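Local coordinates for protein charybdin (Charybdis maritima, PDB 2B7U) that belongs to the ribosome-inactivating proteins, a toxin family known best from plants, and folds as one compact chain of helices around a mixed beta sheet, at residues L14-L19 with A137-V142; R65-T70 with A141-A146; N213-Y218 with P252-G257. All blocks are in the same frame, centred on the assembly; numbering follows the deposited sequence. Where two conformers were deposited one is given.

Contact 1. Residues L14-L19 with A137-V142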
loop_
_atom_site.group_PDB
_atom_site.type_symbol
_atom_site.label_atom_id
_atom_site.label_comp_id
_atom_site.label_asym_id
_atom_site.label_seq_id
_atom_site.Cartn_x
_atom_site.Cartn_y
_atom_site.Cartn_z
ATOM N N LEU A 14 -9.927 -11.538 -2.153
ATOM C CA LEU A 14 -9.133 -12.635 -1.617
ATOM C C LEU A 14 -9.817 -13.255 -0.408
ATOM O O LEU A 14 -10.231 -12.537 0.510
ATOM C CB LEU A 14 -7.744 -12.140 -1.237
ATOM C CG LEU A 14 -6.722 -13.205 -0.829
ATOM C CD1 LEU A 14 -6.395 -14.143 -1.977
ATOM C CD2 LEU A 14 -5.466 -12.551 -0.314
ATOM N N ASP A 15 -9.945 -14.582 -0.406
ATOM C CA ASP A 15 -10.376 -15.266 0.810
ATOM C C ASP A 15 -9.165 -15.702 1.629
ATOM O O ASP A 15 -8.261 -16.343 1.115
ATOM C CB ASP A 15 -11.270 -16.465 0.553
ATOM C CG ASP A 15 -11.941 -16.949 1.845
ATOM O OD1 ASP A 15 -11.331 -17.728 2.611
ATOM O OD2 ASP A 15 -13.071 -16.499 2.158
ATOM N N ILE A 16 -9.191 -15.385 2.917
ATOM C CA ILE A 16 -8.056 -15.574 3.801
ATOM C C ILE A 16 -7.960 -16.992 4.368
ATOM O O ILE A 16 -6.880 -17.400 4.767
ATOM C CB ILE A 16 -8.097 -14.533 4.976
ATOM C CG1 ILE A 16 -8.374 -13.129 4.450
ATOM C CG2 ILE A 16 -6.801 -14.539 5.785
ATOM C CD1 ILE A 16 -7.375 -12.682 3.414
ATOM N N GLU A 17 -9.055 -17.752 4.389
ATOM C CA GLU A 17 -9.056 -19.046 5.094
ATOM C C GLU A 17 -8.050 -20.074 4.569
ATOM O O GLU A 17 -7.327 -20.691 5.361
ATOM C CB GLU A 17 -10.460 -19.646 5.111
ATOM C CG GLU A 17 -10.563 -20.893 5.966
ATOM C CD GLU A 17 -11.939 -21.516 5.934
ATOM O OE1 GLU A 17 -12.855 -20.936 5.311
ATOM O OE2 GLU A 17 -12.097 -22.605 6.528
ATOM N N ARG A 18 -7.999 -20.251 3.250
ATOM C CA ARG A 18 -7.099 -21.235 2.613
ATOM C C ARG A 18 -5.776 -20.601 2.139
ATOM O O ARG A 18 -5.002 -21.232 1.413
ATOM C CB ARG A 18 -7.837 -21.960 1.459
ATOM C CG ARG A 18 -7.560 -21.524 -0.006
ATOM C CD ARG A 18 -7.669 -20.026 -0.235
ATOM N NE ARG A 18 -7.044 -19.595 -1.494
ATOM C CZ ARG A 18 -6.545 -18.376 -1.706
ATOM N NH1 ARG A 18 -6.572 -17.466 -0.740
ATOM N NH2 ARG A 18 -6.010 -18.057 -2.882
ATOM N N LEU A 19 -5.525 -19.366 2.566
ATOM C CA LEU A 19 -4.405 -18.572 2.064
ATOM C C LEU A 19 -3.071 -19.269 2.359
ATOM O O LEU A 19 -2.829 -19.700 3.488
ATOM C CB LEU A 19 -4.411 -17.186 2.737
ATOM C CG LEU A 19 -4.297 -15.892 1.927
ATOM C CD1 LEU A 19 -3.653 -14.810 2.789
ATOM C CD2 LEU A 19 -3.584 -16.050 0.646
ATOM N N ALA A 137 -3.251 -12.877 11.895
ATOM C CA ALA A 137 -3.470 -11.433 12.089
ATOM C C ALA A 137 -4.382 -10.858 11.008
ATOM O O ALA A 137 -5.210 -9.980 11.277
ATOM C CB ALA A 137 -2.152 -10.687 12.139
ATOM N N LEU A 138 -4.231 -11.339 9.784
ATOM C CA LEU A 138 -5.087 -10.893 8.698
ATOM C C LEU A 138 -6.523 -11.359 8.916
ATOM O O LEU A 138 -7.454 -10.627 8.665
ATOM C CB LEU A 138 -4.526 -11.371 7.369
ATOM C CG LEU A 138 -5.146 -10.803 6.109
ATOM C CD1 LEU A 138 -5.191 -9.270 6.132
ATOM C CD2 LEU A 138 -4.378 -11.365 4.916
ATOM N N GLN A 139 -6.700 -12.574 9.420
ATOM C CA GLN A 139 -8.013 -13.070 9.734
ATOM C C GLN A 139 -8.681 -12.184 10.784
ATOM O O GLN A 139 -9.847 -11.781 10.644
ATOM C CB GLN A 139 -7.910 -14.512 10.228
ATOM C CG GLN A 139 -7.585 -15.517 9.129
ATOM C CD GLN A 139 -7.287 -16.934 9.646
ATOM O OE1 GLN A 139 -6.968 -17.826 8.860
ATOM N NE2 GLN A 139 -7.383 -17.136 10.951
ATOM N N ASP A 140 -7.929 -11.855 11.823
ATOM C CA ASP A 140 -8.442 -10.987 12.876
ATOM C C ASP A 140 -8.785 -9.592 12.353
ATOM O O ASP A 140 -9.767 -8.971 12.760
ATOM C CB ASP A 140 -7.423 -10.884 14.013
ATOM C CG ASP A 140 -7.128 -12.217 14.659
ATOM O OD1 ASP A 140 -7.995 -13.131 14.597
ATOM O OD2 ASP A 140 -6.014 -12.354 15.224
ATOM N N ALA A 141 -7.960 -9.081 11.451
ATOM C CA ALA A 141 -8.215 -7.777 10.872
ATOM C C ALA A 141 -9.510 -7.733 10.104
ATOM O O ALA A 141 -10.267 -6.774 10.235
ATOM C CB ALA A 141 -7.080 -7.378 9.957
ATOM N N VAL A 142 -9.788 -8.733 9.279
ATOM C CA VAL A 142 -11.086 -8.666 8.571
ATOM C C VAL A 142 -12.268 -8.819 9.540
ATOM O O VAL A 142 -13.267 -8.123 9.406
ATOM C CB VAL A 142 -11.217 -9.457 7.200
ATOM C CG1 VAL A 142 -9.879 -9.992 6.641
ATOM C CG2 VAL A 142 -12.361 -10.394 7.162
HETATM O O HOH W 1 -7.655 -20.374 8.368
#

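Contact 2. Residues R65-T70 with A141-A146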
loop_
_atom_site.group_PDB
_atom_site.type_symbol
_atom_site.label_atom_id
_atom_site.label_comp_id
_atom_site.label_asym_id
_atom_site.label_seq_id
_atom_site.Cartn_x
_atom_site.Cartn_y
_atom_site.Cartn_z
ATOM N N ARG A 65 -14.359 -16.788 6.413
ATOM C CA ARG A 65 -15.437 -17.548 7.070
ATOM C C ARG A 65 -16.738 -16.736 7.191
ATOM O O ARG A 65 -17.339 -16.654 8.260
ATOM C CB ARG A 65 -14.986 -18.063 8.445
ATOM C CG ARG A 65 -13.862 -19.071 8.351
ATOM C CD ARG A 65 -13.507 -19.697 9.692
ATOM N NE ARG A 65 -12.506 -20.741 9.491
ATOM C CZ ARG A 65 -11.592 -21.118 10.388
ATOM N NH1 ARG A 65 -10.737 -22.098 10.074
ATOM N NH2 ARG A 65 -11.517 -20.544 11.585
ATOM N N GLY A 66 -17.151 -16.121 6.088
ATOM C CA GLY A 66 -18.418 -15.387 6.025
ATOM C C GLY A 66 -18.365 -13.924 6.466
ATOM O O GLY A 66 -19.384 -13.217 6.395
ATOM N N GLN A 67 -17.209 -13.496 6.977
ATOM C CA GLN A 67 -16.951 -12.147 7.420
ATOM C C GLN A 67 -16.262 -11.423 6.290
ATOM O O GLN A 67 -15.387 -11.997 5.647
ATOM C CB GLN A 67 -16.034 -12.191 8.623
ATOM C CG GLN A 67 -16.610 -13.006 9.770
ATOM C CD GLN A 67 -15.588 -13.239 10.862
ATOM O OE1 GLN A 67 -14.761 -14.159 10.767
ATOM N NE2 GLN A 67 -15.656 -12.448 11.922
ATOM N N VAL A 68 -16.643 -10.180 6.051
ATOM C CA VAL A 68 -16.128 -9.477 4.873
ATOM C C VAL A 68 -15.916 -8.005 5.169
ATOM O O VAL A 68 -16.659 -7.368 5.916
ATOM C CB VAL A 68 -17.108 -9.578 3.652
ATOM C CG1 VAL A 68 -17.544 -10.986 3.431
ATOM C CG2 VAL A 68 -18.315 -8.703 3.825
ATOM N N THR A 69 -14.868 -7.473 4.573
ATOM C CA THR A 69 -14.718 -6.050 4.498
ATOM C C THR A 69 -14.194 -5.713 3.109
ATOM O O THR A 69 -13.617 -6.545 2.438
ATOM C CB THR A 69 -13.803 -5.517 5.605
ATOM O OG1 THR A 69 -13.833 -4.081 5.599
ATOM C CG2 THR A 69 -12.393 -6.021 5.456
ATOM N N THR A 70 -14.486 -4.501 2.683
ATOM C CA THR A 70 -13.965 -3.971 1.443
ATOM C C THR A 70 -13.210 -2.702 1.778
ATOM O O THR A 70 -13.757 -1.828 2.442
ATOM C CB THR A 70 -15.072 -3.653 0.437
ATOM O OG1 THR A 70 -15.839 -4.845 0.189
ATOM C CG2 THR A 70 -14.466 -3.156 -0.866
ATOM N N ALA A 141 -7.960 -9.081 11.451
ATOM C CA ALA A 141 -8.215 -7.777 10.872
ATOM C C ALA A 141 -9.510 -7.733 10.104
ATOM O O ALA A 141 -10.267 -6.774 10.235
ATOM C CB ALA A 141 -7.080 -7.378 9.957
ATOM N N VAL A 142 -9.788 -8.733 9.279
ATOM C CA VAL A 142 -11.086 -8.666 8.571
ATOM C C VAL A 142 -12.268 -8.819 9.540
ATOM O O VAL A 142 -13.267 -8.123 9.406
ATOM C CB VAL A 142 -11.217 -9.457 7.200
ATOM C CG1 VAL A 142 -9.879 -9.992 6.641
ATOM C CG2 VAL A 142 -12.361 -10.394 7.162
ATOM N N SER A 143 -12.129 -9.666 10.560
ATOM C CA SER A 143 -13.190 -9.802 11.562
ATOM C C SER A 143 -13.496 -8.482 12.250
ATOM O O SER A 143 -14.651 -8.105 12.428
ATOM C CB SER A 143 -12.798 -10.844 12.605
ATOM O OG SER A 143 -12.622 -12.098 12.002
ATOM N N LYS A 144 -12.453 -7.755 12.635
ATOM C CA LYS A 144 -12.656 -6.497 13.321
ATOM C C LYS A 144 -13.224 -5.431 12.389
ATOM O O LYS A 144 -14.124 -4.701 12.752
ATOM C CB LYS A 144 -11.349 -6.013 13.937
ATOM C CG LYS A 144 -10.866 -6.875 15.075
ATOM C CD LYS A 144 -11.743 -6.757 16.304
ATOM C CE LYS A 144 -11.142 -7.537 17.494
ATOM N NZ LYS A 144 -9.650 -7.437 17.572
ATOM N N LEU A 145 -12.697 -5.333 11.174
ATOM C CA LEU A 145 -13.179 -4.316 10.260
ATOM C C LEU A 145 -14.641 -4.539 9.872
ATOM O O LEU A 145 -15.400 -3.572 9.716
ATOM C CB LEU A 145 -12.253 -4.205 9.029
ATOM C CG LEU A 145 -10.881 -3.575 9.316
ATOM C CD1 LEU A 145 -9.951 -3.782 8.146
ATOM C CD2 LEU A 145 -10.994 -2.099 9.685
ATOM N N ALA A 146 -15.035 -5.802 9.790
ATOM C CA ALA A 146 -16.426 -6.150 9.476
ATOM C C ALA A 146 -17.424 -5.523 10.472
ATOM O O ALA A 146 -18.504 -5.090 10.074
ATOM C CB ALA A 146 -16.600 -7.656 9.439
#

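Contact 3. Residues N213-Y218 with P252-G257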
loop_
_atom_site.group_PDB
_atom_site.type_symbol
_atom_site.label_atom_id
_atom_site.label_comp_id
_atom_site.label_asym_id
_atom_site.label_seq_id
_atom_site.Cartn_x
_atom_site.Cartn_y
_atom_site.Cartn_z
ATOM N N ASN A 213 15.339 7.764 -15.505
ATOM C CA ASN A 213 14.958 7.255 -16.828
ATOM C C ASN A 213 14.640 8.379 -17.803
ATOM O O ASN A 213 14.878 8.245 -18.995
ATOM C CB ASN A 213 13.762 6.310 -16.691
ATOM C CG ASN A 213 13.479 5.481 -17.958
ATOM O OD1 ASN A 213 14.311 4.713 -18.402
ATOM N ND2 ASN A 213 12.270 5.589 -18.474
ATOM N N ALA A 214 14.117 9.478 -17.268
ATOM C CA ALA A 214 13.600 10.577 -18.108
ATOM C C ALA A 214 14.597 11.638 -18.424
ATOM O O ALA A 214 14.511 12.249 -19.492
ATOM C CB ALA A 214 12.448 11.256 -17.409
ATOM N N ASP A 215 15.458 11.945 -17.456
ATOM C CA ASP A 215 16.201 13.232 -17.441
ATOM C C ASP A 215 17.700 12.968 -17.421
ATOM O O ASP A 215 18.266 12.609 -16.393
ATOM C CB ASP A 215 15.767 14.060 -16.215
ATOM C CG ASP A 215 16.388 15.441 -16.152
ATOM O OD1 ASP A 215 17.270 15.752 -16.986
ATOM O OD2 ASP A 215 16.014 16.239 -15.242
ATOM N N PRO A 216 18.388 13.164 -18.575
ATOM C CA PRO A 216 19.797 12.891 -18.645
ATOM C C PRO A 216 20.676 13.728 -17.703
ATOM O O PRO A 216 21.802 13.323 -17.405
ATOM C CB PRO A 216 20.158 13.214 -20.100
ATOM C CG PRO A 216 18.920 13.189 -20.829
ATOM C CD PRO A 216 17.847 13.611 -19.870
ATOM N N CYS A 217 20.142 14.865 -17.248
ATOM C CA CYS A 217 20.838 15.750 -16.334
ATOM C C CYS A 217 20.628 15.420 -14.868
ATOM O O CYS A 217 21.280 16.018 -14.011
ATOM C CB CYS A 217 20.419 17.187 -16.597
ATOM S SG CYS A 217 20.938 17.725 -18.299
ATOM N N TYR A 218 19.749 14.477 -14.560
ATOM C CA TYR A 218 19.488 14.105 -13.176
ATOM C C TYR A 218 20.658 13.264 -12.673
ATOM O O TYR A 218 21.142 12.374 -13.364
ATOM C CB TYR A 218 18.182 13.325 -13.072
ATOM C CG TYR A 218 17.888 12.861 -11.662
ATOM C CD1 TYR A 218 17.399 13.744 -10.708
ATOM C CD2 TYR A 218 18.143 11.548 -11.284
ATOM C CE1 TYR A 218 17.133 13.310 -9.405
ATOM C CE2 TYR A 218 17.897 11.109 -9.997
ATOM C CZ TYR A 218 17.404 11.997 -9.063
ATOM O OH TYR A 218 17.166 11.546 -7.768
ATOM N N PRO A 252 9.890 18.919 -18.462
ATOM C CA PRO A 252 10.977 18.834 -19.417
ATOM C C PRO A 252 12.328 18.606 -18.730
ATOM O O PRO A 252 12.615 19.219 -17.704
ATOM C CB PRO A 252 10.956 20.196 -20.111
ATOM C CG PRO A 252 9.695 20.814 -19.775
ATOM C CD PRO A 252 9.094 20.150 -18.601
ATOM N N PRO A 253 13.132 17.683 -19.250
ATOM C CA PRO A 253 14.459 17.400 -18.700
ATOM C C PRO A 253 15.471 18.529 -18.839
ATOM O O PRO A 253 15.258 19.485 -19.592
ATOM C CB PRO A 253 14.923 16.180 -19.507
ATOM C CG PRO A 253 13.733 15.561 -19.997
ATOM C CD PRO A 253 12.761 16.689 -20.273
ATOM N N CYS A 254 16.560 18.390 -18.086
ATOM C CA CYS A 254 17.696 19.312 -18.139
ATOM C C CYS A 254 17.253 20.750 -17.961
ATOM O O CYS A 254 17.711 21.658 -18.660
ATOM C CB CYS A 254 18.516 19.108 -19.405
ATOM S SG CYS A 254 19.270 17.500 -19.465
ATOM N N ALA A 255 16.406 20.950 -16.966
ATOM C CA ALA A 255 15.951 22.275 -16.618
ATOM C C ALA A 255 17.118 22.977 -15.942
ATOM O O ALA A 255 18.012 22.318 -15.408
ATOM C CB ALA A 255 14.795 22.197 -15.687
ATOM N N ALA A 256 17.102 24.303 -15.994
ATOM C CA ALA A 256 18.132 25.112 -15.335
ATOM C C ALA A 256 18.274 24.751 -13.848
ATOM O O ALA A 256 17.256 24.567 -13.143
ATOM C CB ALA A 256 17.807 26.580 -15.500
ATOM N N GLY A 257 19.531 24.645 -13.396
ATOM C CA GLY A 257 19.853 24.345 -11.993
ATOM C C GLY A 257 20.468 22.974 -11.754
ATOM O O GLY A 257 19.855 22.069 -11.179
ATOM O OXT GLY A 257 21.613 22.716 -12.115
HETATM O O HOH W 2 15.909 18.819 -14.913
#

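Contact 1. Residues L14-L19 with A137-V142
The flat amide of Q139 meets the backbone of E17 through its oxygen, OE1, with a single water between them. That water donates to Q139 OE1 at 2.7 Å and to E17 O at 3.0 Å. The side chain runs extended beyond CG (chi2 172°), which carries CD away from the helix toward the turn, while F64 of the neighbouring strand also touches it. A second flat group, the carboxylate of D15, is met from above one face: E17 N donates to D15 OD1 at 2.9 Å, 38° out of the carboxylate plane, forming an Asx turn. The Asx turn lies where strand 7-15 ends and the chain enters a type I turn from I16 to L19.

Beneath this polar fringe the contact is aliphatic, and I16 carries it. Its CD1 lies 3.6 Å from L138 CD2, the two side chains crossing at about a right angle. On its other branch, I16 CG2 rests 3.6 Å from Q139 CG, sliding past it in the opposite direction. I16 CG1 is 4.1 Å from V142 CG1, so one isoleucine touches L138, Q139 and, four residues after L138, V142. L138 CD2 is also met by L19 CD1 at 4.1 Å, again with the side chains at about a right angle. F165 of helix 151-170 and L62 of strand 56-64 pack against L138 and V142 respectively.

Outside the segments, K135 NZ, at the start of helix 135-147, donates to both E17 O and L19 O. As a worked example of how a helix meets the turn that follows a strand, the chemistry divides cleanly: the two segments meet through aliphatic carbons and one bridging water, while the Asx turn and the L19 N to I16 O bond belong to the turn itself.

Contact 2. Residues R65-T70 with A141-A146
T69 and Q67 turn their side chains toward V142, S143 and L145 where helix 135-147 lies across the mixed beta sheet of the ribosome-inactivating protein fold. The axes of strand 67-70 and helix 141-146 come within 6.8 Å at an angle of 77°, a nearly perpendicular crossing.

Van der Waals contacts of T69 make up the buried part, its side chain crossing those of V142 and L145 obliquely. T69 CG2 occupies the crowded position between the backbone N and the carbonyl carbon, and from there it reaches V142 CB at 4.0 Å; the same methyl also touches L145 CB. T69 OG1, anti to the backbone N (chi1 -172°), lies 3.8 Å from L145 CB and is hydrogen-bonded to Q84 O of the adjacent strand. Y83 of strand 80-84 touches both T69 and L145.

Polar groups gather toward the more open end. The amide carbon CD of Q67 stands 3.4 Å from S143 OG. That hydroxyl is hydrogen-bonded to Q139 O, one helical turn earlier.

Contacts of side chain with backbone complete the set. V142 CG2 lies 3.7 Å from Q67 O, close to the strand's main chain. V68 turns its side chain away from the helix, and it touches T63 of the neighbouring strand; yet its carbonyl faces the helix, with V68 O 3.5 Å from A146 CB.

Contact 3. Residues N213-Y218 with P252-G257
D215 and P253 bring their CA atoms close just where helix 202-214 ends. D215 is the first residue to leave helical geometry, and the chain then folds into a type I turn closed by Y218 N donating to D215 O at 3.0 Å. Opposite it runs the irregular C-terminal tail, in which C254 takes left-handed backbone angles; its CA lies 5.1 Å from C217 CA.

Between the two, the disulfide joins C217 SG to C254 SG at 2.0 Å, with a chi3 of 93°, close to the perpendicular twist such bonds prefer. The carboxylate of D215 works alongside it. CG lies anti to the backbone N (chi1 -176°), beside the carbonyl carbon; OD1 accepts from C254 N at 2.9 Å and from C217 N at 3.0 Å. Each donor comes from above the carboxylate plane, 46° out of it, and the two arrive from opposite faces; the C217 bond makes an Asx turn. P253 covers the group from the tail, its CB 3.5 Å from D215 OD1, while P253 CG touches A214 O. A water donates to D215 OD2 at 2.6 Å and accepts from A255 N.

The two cysteines are thus joined twice: covalently through their sulfurs, and through their backbone N-H groups, which share D215 OD1. On an exposed surface, that buried carboxylate, met by two N-H donors and a water, is probably favoured in its charged form.

How the contacts relate
Contacts 1 and 2 form one neighbourhood, their centres 8 Å apart, whereas contact 3 stands some 45 to 47 Å from both and across the chain's centre. The first two share A141 and V142 on helix 135-147, which meets the turn after strand 7-15 in one and crosses strand 67-74 in the other, with strand 56-64 lying between those strands in the sheet. A long, weak ion pair, E17 OE2 to R65 NE, also links them. Along the chain, 14-19 and then 65-70 both pair with the later helix 135-147; contact 3 follows in series. Thus one helix unites several strands of the sheet, while a disulfide separately ties the C-terminal tail covalently to the turn after helix 202-214.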